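Local coordinates for ficolin-3 (Homo sapiens, PDB 2J5Z), which recognises sugars such as galactose through its fibrinogen-like domain and probably serves as a soluble lectin of innate immunity, at residues V63-F66 with S71-A74; V169-A174 with S179-N184; N186-V191 with A195-G200. All coordinates share one frame; numbering follows the deposited sequence.

Contact 1 of 3, residues V63-F66 with S71-A74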
ATOM      1  N   VAL A  63     -11.063 -10.154   0.894  1.00 18.09           N
ATOM      2  CA  VAL A  63     -11.723  -9.847   2.157  1.00 18.19           C
ATOM      3  C   VAL A  63     -13.162 -10.368   2.192  1.00 18.09           C
ATOM      4  O   VAL A  63     -13.899 -10.224   1.219  1.00 17.62           O
ATOM      5  CB  VAL A  63     -11.749  -8.320   2.395  1.00 17.32           C
ATOM      6  CG1 VAL A  63     -12.584  -7.974   3.628  1.00 18.01           C
ATOM      7  CG2 VAL A  63     -10.338  -7.780   2.541  1.00 16.98           C
ATOM      8  N   ASP A  64     -13.567 -10.942   3.323  1.00 17.94           N
ATOM      9  CA  ASP A  64     -14.923 -11.482   3.472  1.00 19.36           C
ATOM     10  C   ASP A  64     -15.891 -10.344   3.783  1.00 19.25           C
ATOM     11  O   ASP A  64     -15.703  -9.606   4.757  1.00 19.41           O
ATOM     12  CB  ASP A  64     -14.933 -12.514   4.599  1.00 20.36           C
ATOM     13  CG  ASP A  64     -16.251 -13.259   4.732  1.00 22.38           C
ATOM     14  OD1 ASP A  64     -17.222 -12.953   4.009  1.00 23.00           O
ATOM     15  OD2 ASP A  64     -16.312 -14.156   5.608  1.00 24.56           O
ATOM     16  N   PHE A  65     -16.906 -10.176   2.941  1.00 18.83           N
ATOM     17  CA  PHE A  65     -17.872  -9.098   3.158  1.00 18.48           C
ATOM     18  C   PHE A  65     -19.163  -9.605   3.818  1.00 19.59           C
ATOM     19  O   PHE A  65     -20.056  -8.818   4.121  1.00 19.10           O
ATOM     20  CB  PHE A  65     -18.167  -8.324   1.849  1.00 17.59           C
ATOM     21  CG  PHE A  65     -17.213  -7.178   1.592  1.00 16.82           C
ATOM     22  CD1 PHE A  65     -15.876  -7.422   1.322  1.00 15.66           C
ATOM     23  CD2 PHE A  65     -17.656  -5.849   1.623  1.00 14.61           C
ATOM     24  CE1 PHE A  65     -14.989  -6.382   1.095  1.00 15.96           C
ATOM     25  CE2 PHE A  65     -16.765  -4.793   1.391  1.00 15.87           C
ATOM     26  CZ  PHE A  65     -15.435  -5.058   1.117  1.00 15.98           C
ATOM     27  N   PHE A  66     -19.259 -10.913   4.054  1.00 19.35           N
ATOM     28  CA  PHE A  66     -20.443 -11.439   4.736  1.00 20.60           C
ATOM     29  C   PHE A  66     -20.271 -11.262   6.246  1.00 20.80           C
ATOM     30  O   PHE A  66     -19.960 -12.211   6.975  1.00 21.22           O
ATOM     31  CB  PHE A  66     -20.716 -12.909   4.363  1.00 21.35           C
ATOM     32  CG  PHE A  66     -22.050 -13.417   4.842  1.00 22.69           C
ATOM     33  CD1 PHE A  66     -23.219 -12.748   4.505  1.00 23.44           C
ATOM     34  CD2 PHE A  66     -22.142 -14.564   5.626  1.00 23.89           C
ATOM     35  CE1 PHE A  66     -24.453 -13.213   4.948  1.00 24.38           C
ATOM     36  CE2 PHE A  66     -23.368 -15.029   6.071  1.00 24.05           C
ATOM     37  CZ  PHE A  66     -24.523 -14.356   5.732  1.00 23.76           C
ATOM     38  N   SER A  71     -19.544  -5.314  12.699  1.00 16.18           N
ATOM     39  CA  SER A  71     -18.488  -5.191  11.699  1.00 16.33           C
ATOM     40  C   SER A  71     -18.809  -4.095  10.683  1.00 15.83           C
ATOM     41  O   SER A  71     -17.968  -3.253  10.382  1.00 14.69           O
ATOM     42  CB  SER A  71     -18.289  -6.523  10.979  1.00 17.61           C
ATOM     43  OG  SER A  71     -17.640  -7.461  11.823  1.00 19.59           O
ATOM     44  N   TYR A  72     -20.033  -4.094  10.164  1.00 15.18           N
ATOM     45  CA  TYR A  72     -20.424  -3.034   9.247  1.00 14.89           C
ATOM     46  C   TYR A  72     -20.465  -1.686   9.938  1.00 14.60           C
ATOM     47  O   TYR A  72     -20.188  -0.658   9.318  1.00 14.56           O
ATOM     48  CB  TYR A  72     -21.744  -3.360   8.526  1.00 13.72           C
ATOM     49  CG  TYR A  72     -21.454  -4.130   7.280  1.00 12.95           C
ATOM     50  CD1 TYR A  72     -21.025  -3.475   6.125  1.00 13.23           C
ATOM     51  CD2 TYR A  72     -21.485  -5.525   7.276  1.00 13.77           C
ATOM     52  CE1 TYR A  72     -20.705  -4.174   4.987  1.00 14.16           C
ATOM     53  CE2 TYR A  72     -21.162  -6.248   6.132  1.00 13.45           C
ATOM     54  CZ  TYR A  72     -20.755  -5.551   4.990  1.00 15.10           C
ATOM     55  OH  TYR A  72     -20.429  -6.206   3.824  1.00 15.45           O
ATOM     56  N   ARG A  73     -20.798  -1.677  11.226  1.00 13.59           N
ATOM     57  CA  ARG A  73     -20.886  -0.420  11.962  1.00 13.78           C
ATOM     58  C   ARG A  73     -19.518   0.244  12.112  1.00 13.80           C
ATOM     59  O   ARG A  73     -19.375   1.447  11.919  1.00 13.48           O
ATOM     60  CB  ARG A  73     -21.505  -0.644  13.355  1.00 14.66           C
ATOM     61  CG  ARG A  73     -21.473   0.590  14.258  1.00 15.78           C
ATOM     62  CD  ARG A  73     -22.165   0.305  15.621  1.00 16.60           C
ATOM     63  NE  ARG A  73     -21.381  -0.678  16.368  1.00 18.24           N
ATOM     64  CZ  ARG A  73     -21.888  -1.689  17.075  1.00 19.73           C
ATOM     65  NH1 ARG A  73     -23.206  -1.900  17.116  1.00 18.40           N
ATOM     66  NH2 ARG A  73     -21.058  -2.516  17.716  1.00 19.22           N
ATOM     67  N   ALA A  74     -18.523  -0.564  12.469  1.00 13.41           N
ATOM     68  CA  ALA A  74     -17.188  -0.088  12.810  1.00 13.56           C
ATOM     69  C   ALA A  74     -16.269   0.006  11.598  1.00 13.40           C
ATOM     70  O   ALA A  74     -15.264   0.713  11.628  1.00 12.75           O
ATOM     71  CB  ALA A  74     -16.573  -1.039  13.838  1.00 14.56           C
TER
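Tyr72 reaches across from helix 69-74 and sets its hydroxyl against the backbone of Phe65, in the loop that follows strand 52-58. Tyr72 OH donates a hydrogen bond to Phe65 O at 2.7 Å. The hydroxyl oxygen approaches in the plane of that carbonyl, on a lone pair of Phe65 O, with a C=O...donor angle of 135°; seen from the tyrosine, Phe65 O sits at the ring edge, near its plane and 3.4 Å from Tyr72 CE2. Beyond the bond, the same hydroxyl oxygen rests obliquely against the Phe65 ring, 3.6 Å from Phe65 CD2, and the two side chains cross at about a right angle. A single phenol oxygen therefore satisfies a buried carbonyl while packing on the aromatic side chain of the same residue.

The turn that presents the carbonyl is stiffened from within: Asp64 OD1 accepts a bond from Phe66 N at 2.9 Å, closing an Asx turn round Phe65. Outside the pair, Phe76 meets both rings edge-to-face, Trp84 does the same to Tyr72, and Arg58 makes a cation-pi contact with Phe65. A tyrosine hydroxyl from the helix thus bonds a loop carbonyl inside an aromatic cluster of the fibrinogen C-terminal globular domain, next to strand 52-58.

Contact 2 of 3, residues V169-A174 with S179-N184; sequences VIVHGA and SCYRSN. With GAL (beta-D-galactopyranose), chain E.
Val171, at the last turn of helix 167-171, wedges its isopropyl group between Cys180, Tyr181 and Asn184, and nearly all the close packing of the contact gathers round it. Val171 CG1 meets Cys180 CB at 4.1 Å, and Val171 CB comes to the edge of the Tyr181 ring, 4.0 Å from Tyr181 CE2. The other methyl, Val171 CG2, lies 3.8 Å from Asn184 OD1. CG of Tyr181 lies between its backbone N and carbonyl carbon (chi1 74°), which puts the ring between two neighbours: Asn184 CB sits over the centre of one face, while O3 of the bound galactose lies over the opposite face, offset toward the rim. A hydrogen bond from Tyr181 OH to Asp202 probably helps to fix the ring.

These residues form part of the galactose pocket of the fibrinogen-like domain, completed by Tyr199 and Val209. On one side is a helix ended by a Schellman motif, in which His172 takes positive phi; the other carries a cis peptide bond before Cys180, whose SG is joined to Cys167 at the start of the same helix. Cys180 N donates to galactose O5 at 2.6 Å with an N-H...acceptor angle of 160°, whereas its bond to galactose O1 is weak.

Beyond the valine side chain the segments are joined by water. One water donates to both Ala174 O, at 2.9 Å, and Asn184 OD1, at 2.8 Å. Another lies 2.8 Å from Val171 O, to which it probably donates, and takes a weak bond from Asn184 ND2. Tyr177 OH and Gly200 O hold the amide of Asn184 from outside the two segments. The solvent side is that of Ser179, an exposed residue whose carbonyl receives a weak bond from galactose O1.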
ATOM      1  N   VAL A 169     -28.927 -12.851   4.655  1.00 26.32           N
ATOM      2  CA  VAL A 169     -28.692 -14.295   4.652  1.00 27.40           C
ATOM      3  C   VAL A 169     -28.988 -14.820   3.255  1.00 27.91           C
ATOM      4  O   VAL A 169     -28.135 -15.423   2.611  1.00 29.02           O
ATOM      5  CB  VAL A 169     -29.571 -15.012   5.697  1.00 27.57           C
ATOM      6  CG1 VAL A 169     -29.537 -16.523   5.493  1.00 28.50           C
ATOM      7  CG2 VAL A 169     -29.129 -14.643   7.111  1.00 27.23           C
ATOM      8  N   ILE A 170     -30.193 -14.538   2.766  1.00 27.77           N
ATOM      9  CA  ILE A 170     -30.623 -15.051   1.470  1.00 27.16           C
ATOM     10  C   ILE A 170     -29.626 -14.782   0.356  1.00 26.63           C
ATOM     11  O   ILE A 170     -29.294 -15.692  -0.393  1.00 26.67           O
ATOM     12  CB  ILE A 170     -32.024 -14.517   1.069  1.00 27.45           C
ATOM     13  CG1 ILE A 170     -33.095 -15.066   2.017  1.00 27.61           C
ATOM     14  CG2 ILE A 170     -32.345 -14.880  -0.371  1.00 27.31           C
ATOM     15  CD1 ILE A 170     -33.163 -16.588   2.042  1.00 28.33           C
ATOM     16  N   VAL A 171     -29.136 -13.541   0.243  1.00 25.69           N
ATOM     17  CA  VAL A 171     -28.270 -13.171  -0.879  1.00 24.61           C
ATOM     18  C   VAL A 171     -26.771 -13.012  -0.527  1.00 24.48           C
ATOM     19  O   VAL A 171     -25.983 -12.561  -1.357  1.00 23.92           O
ATOM     20  CB  VAL A 171     -28.776 -11.897  -1.616  1.00 25.62           C
ATOM     21  CG1 VAL A 171     -30.303 -11.916  -1.709  1.00 25.23           C
ATOM     22  CG2 VAL A 171     -28.308 -10.633  -0.913  1.00 24.68           C
ATOM     23  N   HIS A 172     -26.409 -13.378   0.697  1.00 24.62           N
ATOM     24  CA  HIS A 172     -25.009 -13.371   1.165  1.00 24.03           C
ATOM     25  C   HIS A 172     -24.331 -12.000   1.035  1.00 22.87           C
ATOM     26  O   HIS A 172     -23.318 -11.845   0.338  1.00 22.55           O
ATOM     27  CB  HIS A 172     -24.179 -14.453   0.460  1.00 25.41           C
ATOM     28  CG  HIS A 172     -23.105 -15.036   1.328  1.00 26.22           C
ATOM     29  ND1 HIS A 172     -21.779 -14.665   1.229  1.00 28.64           N
ATOM     30  CD2 HIS A 172     -23.165 -15.952   2.323  1.00 26.47           C
ATOM     31  CE1 HIS A 172     -21.069 -15.332   2.122  1.00 26.68           C
ATOM     32  NE2 HIS A 172     -21.884 -16.120   2.798  1.00 28.09           N
ATOM     33  N   GLY A 173     -24.903 -11.008   1.710  1.00 21.80           N
ATOM     34  CA  GLY A 173     -24.343  -9.661   1.697  1.00 20.57           C
ATOM     35  C   GLY A 173     -24.810  -8.810   2.859  1.00 19.55           C
ATOM     36  O   GLY A 173     -25.300  -9.330   3.873  1.00 20.31           O
ATOM     37  N   ALA A 174     -24.633  -7.497   2.712  1.00 18.13           N
ATOM     38  CA  ALA A 174     -25.156  -6.515   3.650  1.00 16.84           C
ATOM     39  C   ALA A 174     -25.477  -5.277   2.822  1.00 15.94           C
ATOM     40  O   ALA A 174     -24.669  -4.861   2.006  1.00 14.94           O
ATOM     41  CB  ALA A 174     -24.100  -6.172   4.709  1.00 18.02           C
ATOM     42  N   SER A 179     -36.549  -6.299  -1.010  1.00 23.47           N
ATOM     43  CA  SER A 179     -36.853  -7.728  -1.118  1.00 24.71           C
ATOM     44  C   SER A 179     -36.511  -8.330  -2.493  1.00 24.89           C
ATOM     45  O   SER A 179     -37.399  -8.780  -3.228  1.00 25.23           O
ATOM     46  CB  SER A 179     -38.311  -8.007  -0.723  1.00 26.27           C
ATOM     47  OG  SER A 179     -39.196  -7.091  -1.346  1.00 29.32           O
ATOM     48  N   CYS A 180     -35.223  -8.361  -2.842  1.00 23.30           N
ATOM     49  CA  CYS A 180     -34.160  -7.872  -1.969  1.00 23.27           C
ATOM     50  C   CYS A 180     -33.381  -6.669  -2.508  1.00 21.97           C
ATOM     51  O   CYS A 180     -33.094  -5.739  -1.748  1.00 21.49           O
ATOM     52  CB  CYS A 180     -33.197  -9.007  -1.624  1.00 23.69           C
ATOM     53  SG  CYS A 180     -33.921 -10.223  -0.526  1.00 25.42           S
ATOM     54  N   TYR A 181     -33.029  -6.680  -3.794  1.00 20.61           N
ATOM     55  CA  TYR A 181     -32.136  -5.639  -4.319  1.00 20.85           C
ATOM     56  C   TYR A 181     -32.137  -5.333  -5.825  1.00 20.66           C
ATOM     57  O   TYR A 181     -32.484  -6.178  -6.659  1.00 21.72           O
ATOM     58  CB  TYR A 181     -30.685  -5.915  -3.881  1.00 20.18           C
ATOM     59  CG  TYR A 181     -29.974  -7.064  -4.595  1.00 21.04           C
ATOM     60  CD1 TYR A 181     -29.387  -6.878  -5.843  1.00 20.47           C
ATOM     61  CD2 TYR A 181     -29.844  -8.308  -3.991  1.00 21.23           C
ATOM     62  CE1 TYR A 181     -28.712  -7.909  -6.488  1.00 20.60           C
ATOM     63  CE2 TYR A 181     -29.163  -9.351  -4.628  1.00 21.66           C
ATOM     64  CZ  TYR A 181     -28.605  -9.143  -5.875  1.00 20.90           C
ATOM     65  OH  TYR A 181     -27.926 -10.154  -6.521  1.00 22.73           O
ATOM     66  N   ARG A 182     -31.730  -4.106  -6.153  1.00 19.47           N
ATOM     67  CA  ARG A 182     -31.295  -3.746  -7.501  1.00 19.21           C
ATOM     68  C   ARG A 182     -29.774  -3.622  -7.521  1.00 18.56           C
ATOM     69  O   ARG A 182     -29.160  -3.683  -8.583  1.00 19.56           O
ATOM     70  CB  ARG A 182     -31.896  -2.407  -7.941  1.00 20.10           C
ATOM     71  CG  ARG A 182     -33.412  -2.302  -7.829  1.00 24.08           C
ATOM     72  CD  ARG A 182     -34.090  -2.195  -9.176  1.00 23.93           C
ATOM     73  NE  ARG A 182     -33.441  -1.232 -10.060  1.00 23.97           N
ATOM     74  CZ  ARG A 182     -33.334  -1.400 -11.374  1.00 24.52           C
ATOM     75  NH1 ARG A 182     -33.840  -2.487 -11.948  1.00 24.98           N
ATOM     76  NH2 ARG A 182     -32.727  -0.491 -12.114  1.00 25.48           N
ATOM     77  N   SER A 183     -29.170  -3.416  -6.348  1.00 18.56           N
ATOM     78  CA  SER A 183     -27.697  -3.401  -6.220  1.00 17.03           C
ATOM     79  C   SER A 183     -27.249  -4.163  -4.972  1.00 16.11           C
ATOM     80  O   SER A 183     -27.959  -4.224  -3.973  1.00 14.82           O
ATOM     81  CB  SER A 183     -27.146  -1.969  -6.193  1.00 17.42           C
ATOM     82  OG  SER A 183     -27.808  -1.189  -5.207  1.00 17.44           O
ATOM     83  N   ASN A 184     -26.047  -4.720  -5.025  1.00 16.62           N
ATOM     84  CA  ASN A 184     -25.584  -5.629  -3.986  1.00 16.31           C
ATOM     85  C   ASN A 184     -24.057  -5.632  -3.969  1.00 15.93           C
ATOM     86  O   ASN A 184     -23.421  -6.688  -4.081  1.00 16.79           O
ATOM     87  CB  ASN A 184     -26.099  -7.041  -4.301  1.00 17.91           C
ATOM     88  CG  ASN A 184     -25.874  -8.016  -3.179  1.00 17.35           C
ATOM     89  OD1 ASN A 184     -26.097  -7.701  -1.993  1.00 17.07           O
ATOM     90  ND2 ASN A 184     -25.465  -9.249  -3.542  1.00 19.23           N
TER
HETATM   91  C1  GAL E1278     -34.733  -9.129  -6.093  1.00 55.78           C
HETATM   92  C2  GAL E1278     -33.403  -8.769  -6.737  1.00 55.66           C
HETATM   93  C3  GAL E1278     -32.558 -10.014  -6.972  1.00 55.38           C
HETATM   94  C4  GAL E1278     -32.607 -11.014  -5.816  1.00 55.54           C
HETATM   95  C5  GAL E1278     -33.980 -11.123  -5.172  1.00 55.31           C
HETATM   96  C6  GAL E1278     -33.915 -11.963  -3.903  1.00 55.09           C
HETATM   97  O1  GAL E1278     -35.510  -7.951  -5.845  1.00 56.09           O
HETATM   98  O2  GAL E1278     -33.631  -8.109  -7.990  0.50 55.56           O
HETATM   99  O3  GAL E1278     -31.204  -9.606  -7.181  0.50 55.20           O
HETATM  100  O4  GAL E1278     -31.656 -10.642  -4.814  0.50 55.74           O
HETATM  101  O5  GAL E1278     -34.439  -9.807  -4.878  1.00 55.62           O
HETATM  102  O6  GAL E1278     -35.011 -12.885  -3.882  1.00 55.78           O
HETATM  103  O   HOH W   1     -23.762 -11.851  -2.972  1.00 27.15           O
HETATM  104  O   HOH W   2     -24.418  -5.984  -0.628  1.00 17.54           O

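Contact 3 of 3, residues N186-V191 with A195-G200. With GAL (beta-D-galactopyranose), chain E.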
ATOM      1  N   ASN A 186     -21.776  -5.195  -1.804  1.00 15.27           N
ATOM      2  CA  ASN A 186     -21.072  -5.843  -0.695  1.00 15.78           C
ATOM      3  C   ASN A 186     -21.357  -7.337  -0.744  1.00 17.14           C
ATOM      4  O   ASN A 186     -21.235  -8.045   0.261  1.00 16.78           O
ATOM      5  CB  ASN A 186     -21.511  -5.275   0.655  1.00 16.08           C
ATOM      6  CG  ASN A 186     -21.062  -3.844   0.871  1.00 15.35           C
ATOM      7  OD1 ASN A 186     -20.081  -3.395   0.277  1.00 17.08           O
ATOM      8  ND2 ASN A 186     -21.769  -3.123   1.745  1.00 16.48           N
ATOM      9  N   GLY A 187     -21.748  -7.808  -1.924  1.00 17.61           N
ATOM     10  CA  GLY A 187     -22.119  -9.213  -2.082  1.00 19.79           C
ATOM     11  C   GLY A 187     -20.899 -10.102  -2.228  1.00 20.16           C
ATOM     12  O   GLY A 187     -19.765  -9.636  -2.133  1.00 19.88           O
ATOM     13  N   ARG A 188     -21.137 -11.385  -2.473  1.00 20.82           N
ATOM     14  CA  ARG A 188     -20.062 -12.370  -2.554  1.00 22.52           C
ATOM     15  C   ARG A 188     -19.180 -12.211  -3.790  1.00 22.37           C
ATOM     16  O   ARG A 188     -19.663 -12.077  -4.912  1.00 22.65           O
ATOM     17  CB  ARG A 188     -20.647 -13.783  -2.498  1.00 23.30           C
ATOM     18  CG  ARG A 188     -19.615 -14.861  -2.301  1.00 25.97           C
ATOM     19  CD  ARG A 188     -20.286 -16.143  -1.800  1.00 28.57           C
ATOM     20  NE  ARG A 188     -19.302 -17.103  -1.325  1.00 29.51           N
ATOM     21  CZ  ARG A 188     -19.596 -18.343  -0.963  1.00 30.50           C
ATOM     22  NH1 ARG A 188     -20.851 -18.769  -1.021  1.00 30.08           N
ATOM     23  NH2 ARG A 188     -18.631 -19.153  -0.547  1.00 31.29           N
ATOM     24  N   TYR A 189     -17.865 -12.225  -3.588  1.00 22.63           N
ATOM     25  CA  TYR A 189     -16.958 -12.024  -4.701  1.00 22.68           C
ATOM     26  C   TYR A 189     -16.881 -13.242  -5.621  1.00 24.13           C
ATOM     27  O   TYR A 189     -16.995 -14.377  -5.164  1.00 25.56           O
ATOM     28  CB  TYR A 189     -15.548 -11.651  -4.226  1.00 22.26           C
ATOM     29  CG  TYR A 189     -14.716 -11.053  -5.329  1.00 21.24           C
ATOM     30  CD1 TYR A 189     -14.765  -9.690  -5.601  1.00 19.90           C
ATOM     31  CD2 TYR A 189     -13.901 -11.855  -6.127  1.00 20.10           C
ATOM     32  CE1 TYR A 189     -14.012  -9.134  -6.623  1.00 20.40           C
ATOM     33  CE2 TYR A 189     -13.156 -11.316  -7.152  1.00 20.38           C
ATOM     34  CZ  TYR A 189     -13.211  -9.952  -7.403  1.00 20.99           C
ATOM     35  OH  TYR A 189     -12.457  -9.402  -8.421  1.00 21.21           O
ATOM     36  N   ALA A 190     -16.688 -12.971  -6.905  1.00 24.82           N
ATOM     37  CA  ALA A 190     -16.467 -13.992  -7.923  1.00 26.12           C
ATOM     38  C   ALA A 190     -15.377 -13.547  -8.893  1.00 26.87           C
ATOM     39  O   ALA A 190     -15.401 -12.415  -9.393  1.00 26.97           O
ATOM     40  CB  ALA A 190     -17.772 -14.286  -8.678  1.00 25.85           C
ATOM     41  N   VAL A 191     -14.420 -14.433  -9.177  1.00 27.81           N
ATOM     42  CA  VAL A 191     -13.312 -14.076 -10.069  1.00 29.32           C
ATOM     43  C   VAL A 191     -13.671 -14.129 -11.550  1.00 29.76           C
ATOM     44  O   VAL A 191     -12.898 -13.664 -12.384  1.00 30.91           O
ATOM     45  CB  VAL A 191     -12.034 -14.912  -9.801  1.00 29.43           C
ATOM     46  CG1 VAL A 191     -11.637 -14.798  -8.338  1.00 30.56           C
ATOM     47  CG2 VAL A 191     -12.242 -16.370 -10.200  1.00 29.85           C
ATOM     48  N   ALA A 195     -17.667 -18.777 -12.068  1.00 35.32           N
ATOM     49  CA  ALA A 195     -17.672 -18.958 -10.621  1.00 35.99           C
ATOM     50  C   ALA A 195     -18.749 -18.125  -9.920  1.00 35.71           C
ATOM     51  O   ALA A 195     -18.929 -18.225  -8.701  1.00 35.67           O
ATOM     52  CB  ALA A 195     -16.287 -18.642 -10.043  1.00 35.67           C
ATOM     53  N   ALA A 196     -19.477 -17.333 -10.700  1.00 36.03           N
ATOM     54  CA  ALA A 196     -20.498 -16.431 -10.170  1.00 35.76           C
ATOM     55  C   ALA A 196     -21.603 -17.122  -9.373  1.00 36.42           C
ATOM     56  O   ALA A 196     -22.025 -18.244  -9.673  1.00 36.43           O
ATOM     57  CB  ALA A 196     -21.087 -15.581 -11.275  1.00 35.90           C
ATOM     58  N   HIS A 197     -22.065 -16.423  -8.347  1.00 35.86           N
ATOM     59  CA  HIS A 197     -23.094 -16.934  -7.476  1.00 36.24           C
ATOM     60  C   HIS A 197     -24.435 -16.467  -8.037  1.00 35.16           C
ATOM     61  O   HIS A 197     -24.465 -15.646  -8.947  1.00 35.65           O
ATOM     62  CB  HIS A 197     -22.830 -16.415  -6.064  1.00 37.09           C
ATOM     63  CG  HIS A 197     -21.377 -16.448  -5.696  1.00 39.13           C
ATOM     64  ND1 HIS A 197     -20.820 -17.460  -4.942  1.00 40.15           N
ATOM     65  CD2 HIS A 197     -20.354 -15.625  -6.033  1.00 39.81           C
ATOM     66  CE1 HIS A 197     -19.522 -17.241  -4.805  1.00 40.25           C
ATOM     67  NE2 HIS A 197     -19.214 -16.136  -5.459  1.00 40.03           N
ATOM     68  N   LYS A 198     -25.525 -17.029  -7.525  1.00 34.65           N
ATOM     69  CA  LYS A 198     -26.872 -16.612  -7.902  1.00 33.35           C
ATOM     70  C   LYS A 198     -26.978 -15.110  -7.652  1.00 32.08           C
ATOM     71  O   LYS A 198     -27.402 -14.341  -8.518  1.00 32.14           O
ATOM     72  CB  LYS A 198     -27.888 -17.367  -7.038  1.00 34.21           C
ATOM     73  CG  LYS A 198     -29.348 -17.290  -7.482  1.00 35.11           C
ATOM     74  CD  LYS A 198     -30.227 -18.055  -6.489  1.00 36.28           C
ATOM     75  CE  LYS A 198     -31.688 -18.099  -6.931  1.00 36.88           C
ATOM     76  NZ  LYS A 198     -32.556 -18.801  -5.933  1.00 35.99           N
ATOM     77  N   TYR A 199     -26.561 -14.708  -6.456  1.00 30.80           N
ATOM     78  CA  TYR A 199     -26.515 -13.305  -6.063  1.00 29.00           C
ATOM     79  C   TYR A 199     -25.068 -12.929  -5.787  1.00 27.16           C
ATOM     80  O   TYR A 199     -24.430 -13.527  -4.914  1.00 26.67           O
ATOM     81  CB  TYR A 199     -27.334 -13.099  -4.798  1.00 29.91           C
ATOM     82  CG  TYR A 199     -28.743 -13.627  -4.913  1.00 32.26           C
ATOM     83  CD1 TYR A 199     -29.618 -13.100  -5.848  1.00 33.46           C
ATOM     84  CD2 TYR A 199     -29.197 -14.657  -4.087  1.00 33.43           C
ATOM     85  CE1 TYR A 199     -30.907 -13.579  -5.967  1.00 35.34           C
ATOM     86  CE2 TYR A 199     -30.494 -15.143  -4.194  1.00 34.65           C
ATOM     87  CZ  TYR A 199     -31.343 -14.596  -5.140  1.00 35.23           C
ATOM     88  OH  TYR A 199     -32.635 -15.054  -5.267  1.00 35.45           O
ATOM     89  N   GLY A 200     -24.558 -11.946  -6.523  1.00 25.47           N
ATOM     90  CA  GLY A 200     -23.176 -11.491  -6.340  1.00 23.61           C
ATOM     91  C   GLY A 200     -23.053  -9.978  -6.318  1.00 22.14           C
ATOM     92  O   GLY A 200     -23.995  -9.283  -5.948  1.00 21.38           O
TER
HETATM   93  C1  GAL E1278     -34.733  -9.129  -6.093  1.00 55.78           C
HETATM   94  C2  GAL E1278     -33.403  -8.769  -6.737  1.00 55.66           C
HETATM   95  C3  GAL E1278     -32.558 -10.014  -6.972  1.00 55.38           C
HETATM   96  C4  GAL E1278     -32.607 -11.014  -5.816  1.00 55.54           C
HETATM   97  C5  GAL E1278     -33.980 -11.123  -5.172  1.00 55.31           C
HETATM   98  C6  GAL E1278     -33.915 -11.963  -3.903  1.00 55.09           C
HETATM   99  O1  GAL E1278     -35.510  -7.951  -5.845  1.00 56.09           O
HETATM  100  O2  GAL E1278     -33.631  -8.109  -7.990  0.50 55.56           O
HETATM  101  O3  GAL E1278     -31.204  -9.606  -7.181  0.50 55.20           O
HETATM  102  O4  GAL E1278     -31.656 -10.642  -4.814  0.50 55.74           O
HETATM  103  O5  GAL E1278     -34.439  -9.807  -4.878  1.00 55.62           O
HETATM  104  O6  GAL E1278     -35.011 -12.885  -3.882  1.00 55.78           O
HETATM  105  O   HOH W   1     -23.762 -11.851  -2.972  1.00 27.15           O
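His197 lays its imidazole against the side chain of Arg188, and the two cross at about a right angle. Arg188 CG stands 3.6 Å from the centroid of the His197 ring, a CH-pi contact over the face. Arg188 CD continues over that face, 3.3 Å from His197 CE1, and the guanidinium plane is turned 15° from the ring. The extended arginine, with CG anti to the backbone N (chi1 -169°), carries its methylenes across the imidazole.

At the ring edge, His197 NE2 donates to Tyr189 O at 2.8 Å. The donor stands 49° out of the carbonyl plane, so the bond does not follow a lone pair. Ala190 CB fills in beside it, 3.8 Å from Ala196 CA, and Ala195 O lies over the imidazole face opposite the arginine.

Farther along, one water accepts from Arg188 N and probably donates to Tyr199 O, each at 2.7 Å, joining the two loop segments where they approach the galactose pocket lined by Tyr199. Arg214 O takes the hydroxyl of Tyr189, Arg58 bonds to Gly187 O, and Asp202 accepts from Gly200 N.

Because NE2 is the donor, it carries a proton here; the nearby guanidinium would probably disfavour a second proton on the ring, consistent with a neutral imidazole.

In the fold
The three contacts follow one another along the chain without interleaving, all within the fibrinogen C-terminal globular domain. Contact 1 comes first, from the loop after strand 52-58 to helix 69-74; contact 2 starts on helix 167-171, and the rest of contacts 2 and 3 lies in the loops before strand 215-220. The centres of contact 1 and contact 2 are about 14 Å apart. Contact 3 is centred about 11 Å from the centre of contact 2. Phe66 stacks on His172, and Tyr72 packs on Ala174 and Asn186. Contacts 2 and 3 share a water and both touch galactose, so the sugar pocket is assembled from neighbouring loops, with the aromatic cluster of contact 1 packed against both.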